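PDB 3TR0: guanylate kinase from Coxiella burnetii, which catalyses the ATP-dependent phosphorylation of GMP to GDP, a step probably needed to recycle GMP and, indirectly, cGMP. Local coordinates for residues F123-S128 against D165-N170. Numbering follows the deposited sequence.
Sequences FILPPS and DYLVVN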
loop_
_atom_site.group_PDB
_atom_site.type_symbol
_atom_site.label_atom_id
_atom_site.label_comp_id
_atom_site.label_asym_id
_atom_site.label_seq_id
_atom_site.Cartn_x
_atom_site.Cartn_y
_atom_site.Cartn_z
ATOM N N PHE A 123 -4.026 3.885 -11.758
ATOM C CA PHE A 123 -4.894 4.093 -12.909
ATOM C C PHE A 123 -6.355 4.090 -12.476
ATOM O O PHE A 123 -6.818 3.150 -11.833
ATOM C CB PHE A 123 -4.654 3.024 -13.981
ATOM C CG PHE A 123 -5.119 3.434 -15.354
ATOM C CD1 PHE A 123 -4.224 3.963 -16.270
ATOM C CD2 PHE A 123 -6.447 3.310 -15.717
ATOM C CE1 PHE A 123 -4.642 4.347 -17.534
ATOM C CE2 PHE A 123 -6.874 3.697 -16.976
ATOM C CZ PHE A 123 -5.969 4.221 -17.881
ATOM N N ILE A 124 -7.082 5.147 -12.823
ATOM C CA ILE A 124 -8.490 5.236 -12.478
ATOM C C ILE A 124 -9.348 4.714 -13.625
ATOM O O ILE A 124 -9.271 5.218 -14.746
ATOM C CB ILE A 124 -8.910 6.688 -12.170
ATOM C CG1 ILE A 124 -7.971 7.322 -11.142
ATOM C CG2 ILE A 124 -10.351 6.733 -11.690
ATOM C CD1 ILE A 124 -7.961 6.622 -9.813
ATOM N N LEU A 125 -10.159 3.701 -13.337
ATOM C CA LEU A 125 -11.037 3.101 -14.334
ATOM C C LEU A 125 -12.463 3.592 -14.159
ATOM O O LEU A 125 -12.938 3.744 -13.035
ATOM C CB LEU A 125 -11.023 1.575 -14.200
ATOM C CG LEU A 125 -9.692 0.871 -14.448
ATOM C CD1 LEU A 125 -9.750 -0.568 -13.931
ATOM C CD2 LEU A 125 -9.349 0.912 -15.921
ATOM N N PRO A 126 -13.161 3.839 -15.278
ATOM C CA PRO A 126 -14.591 4.131 -15.203
ATOM C C PRO A 126 -15.334 2.819 -15.000
ATOM O O PRO A 126 -14.768 1.768 -15.286
ATOM C CB PRO A 126 -14.898 4.695 -16.595
ATOM C CG PRO A 126 -13.936 3.988 -17.489
ATOM C CD PRO A 126 -12.671 3.803 -16.666
ATOM N N PRO A 127 -16.578 2.873 -14.499
ATOM C CA PRO A 127 -17.363 1.648 -14.314
ATOM C C PRO A 127 -17.917 1.126 -15.643
ATOM O O PRO A 127 -18.411 -0.001 -15.717
ATOM C CB PRO A 127 -18.491 2.098 -13.383
ATOM C CG PRO A 127 -18.644 3.555 -13.662
ATOM C CD PRO A 127 -17.263 4.062 -13.965
ATOM N N SER A 128 -17.816 1.945 -16.685
ATOM C CA SER A 128 -18.248 1.552 -18.022
ATOM C C SER A 128 -17.786 2.584 -19.041
ATOM O O SER A 128 -17.455 3.715 -18.684
ATOM C CB SER A 128 -19.769 1.417 -18.076
ATOM O OG SER A 128 -20.395 2.680 -17.917
ATOM N N ASP A 165 0.785 0.531 -11.057
ATOM C CA ASP A 165 0.907 -0.271 -9.837
ATOM C C ASP A 165 -0.440 -0.640 -9.218
ATOM O O ASP A 165 -0.593 -1.714 -8.638
ATOM C CB ASP A 165 1.748 0.478 -8.800
ATOM C CG ASP A 165 3.140 0.794 -9.298
ATOM O OD1 ASP A 165 3.849 -0.137 -9.727
ATOM O OD2 ASP A 165 3.525 1.975 -9.267
ATOM N N TYR A 166 -1.406 0.265 -9.322
ATOM C CA TYR A 166 -2.709 0.087 -8.697
ATOM C C TYR A 166 -3.798 0.427 -9.687
ATOM O O TYR A 166 -3.603 1.283 -10.555
ATOM C CB TYR A 166 -2.850 1.022 -7.492
ATOM C CG TYR A 166 -1.842 0.747 -6.398
ATOM C CD1 TYR A 166 -2.068 -0.245 -5.451
ATOM C CD2 TYR A 166 -0.666 1.470 -6.321
ATOM C CE1 TYR A 166 -1.136 -0.505 -4.447
ATOM C CE2 TYR A 166 0.269 1.221 -5.329
ATOM C CZ TYR A 166 0.028 0.234 -4.397
ATOM O OH TYR A 166 0.961 -0.005 -3.413
ATOM N N LEU A 167 -4.940 -0.238 -9.548
ATOM C CA LEU A 167 -6.134 0.108 -10.310
ATOM C C LEU A 167 -7.260 0.464 -9.346
ATOM O O LEU A 167 -7.532 -0.272 -8.398
ATOM C CB LEU A 167 -6.568 -1.060 -11.206
ATOM C CG LEU A 167 -5.527 -1.683 -12.135
ATOM C CD1 LEU A 167 -6.169 -2.807 -12.936
ATOM C CD2 LEU A 167 -4.926 -0.643 -13.072
ATOM N N VAL A 168 -7.911 1.598 -9.580
ATOM C CA VAL A 168 -9.031 2.016 -8.742
ATOM C C VAL A 168 -10.236 2.349 -9.611
ATOM O O VAL A 168 -10.107 3.098 -10.570
ATOM C CB VAL A 168 -8.681 3.250 -7.898
ATOM C CG1 VAL A 168 -9.890 3.693 -7.099
ATOM C CG2 VAL A 168 -7.506 2.952 -6.973
ATOM N N VAL A 169 -11.399 1.790 -9.281
ATOM C CA VAL A 169 -12.607 2.041 -10.067
ATOM C C VAL A 169 -13.390 3.212 -9.489
ATOM O O VAL A 169 -13.692 3.229 -8.298
ATOM C CB VAL A 169 -13.535 0.801 -10.126
ATOM C CG1 VAL A 169 -14.729 1.064 -11.061
ATOM C CG2 VAL A 169 -12.768 -0.417 -10.588
ATOM N N ASN A 170 -13.711 4.194 -10.329
ATOM C CA ASN A 170 -14.502 5.329 -9.875
ATOM C C ASN A 170 -15.990 5.109 -10.102
ATOM O O ASN A 170 -16.594 5.741 -10.970
ATOM C CB ASN A 170 -14.062 6.626 -10.555
ATOM C CG ASN A 170 -14.789 7.839 -10.009
ATOM O OD1 ASN A 170 -15.411 7.774 -8.949
ATOM N ND2 ASN A 170 -14.707 8.954 -10.722
#
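Phe123-Leu125 and Leu167-Val169 pair in parallel along one margin of the five-stranded sheet of the P-loop kinase fold, where strand 120-125 meets the strand that is outermost within the chain, 166-169. The hydrogen bonding is the regular parallel pattern. Phe123 N donates to Tyr166 O at 2.9 Å, and Phe123 O accepts from Val168 N. Two residues on, Leu125 N reaches Val168 O at 2.8 Å and Leu125 O takes the N-H of Asn170. Val168 O is also approached by the CA-H of Ile124, a weaker CA-H...O contact, CA to O 3.3 Å.

On one face Ile124 and Val168 stand side by side, CD1 of Ile124 3.9 Å from CB of Val168. The other branch, Ile124 CG2, meets CB of Asn170 at 3.9 Å; Ile124 and Asn170 also pack against helix 173-187, on Leu180 and Ala176. On the reverse face Leu167 CD2 lies 3.8 Å from Phe123 CB, while the phenyl ring, with CG anti to N (chi1 -159°), leads away to an edge-to-face contact with Phe164. Beyond the strand, Pro127 CD rests 3.5 Å from Asn170 O.

Asn170 ND2 bonds to Ala18 O, linking the end of strand 166-169 to the predicted ATP-binding loop, and Leu167 O accepts Gln194 NE2 of the second subunit. The backbone thus fixes the register, apolar side chains pair on both faces, and Asp165 and Leu167 give backbone bonds to the second subunit.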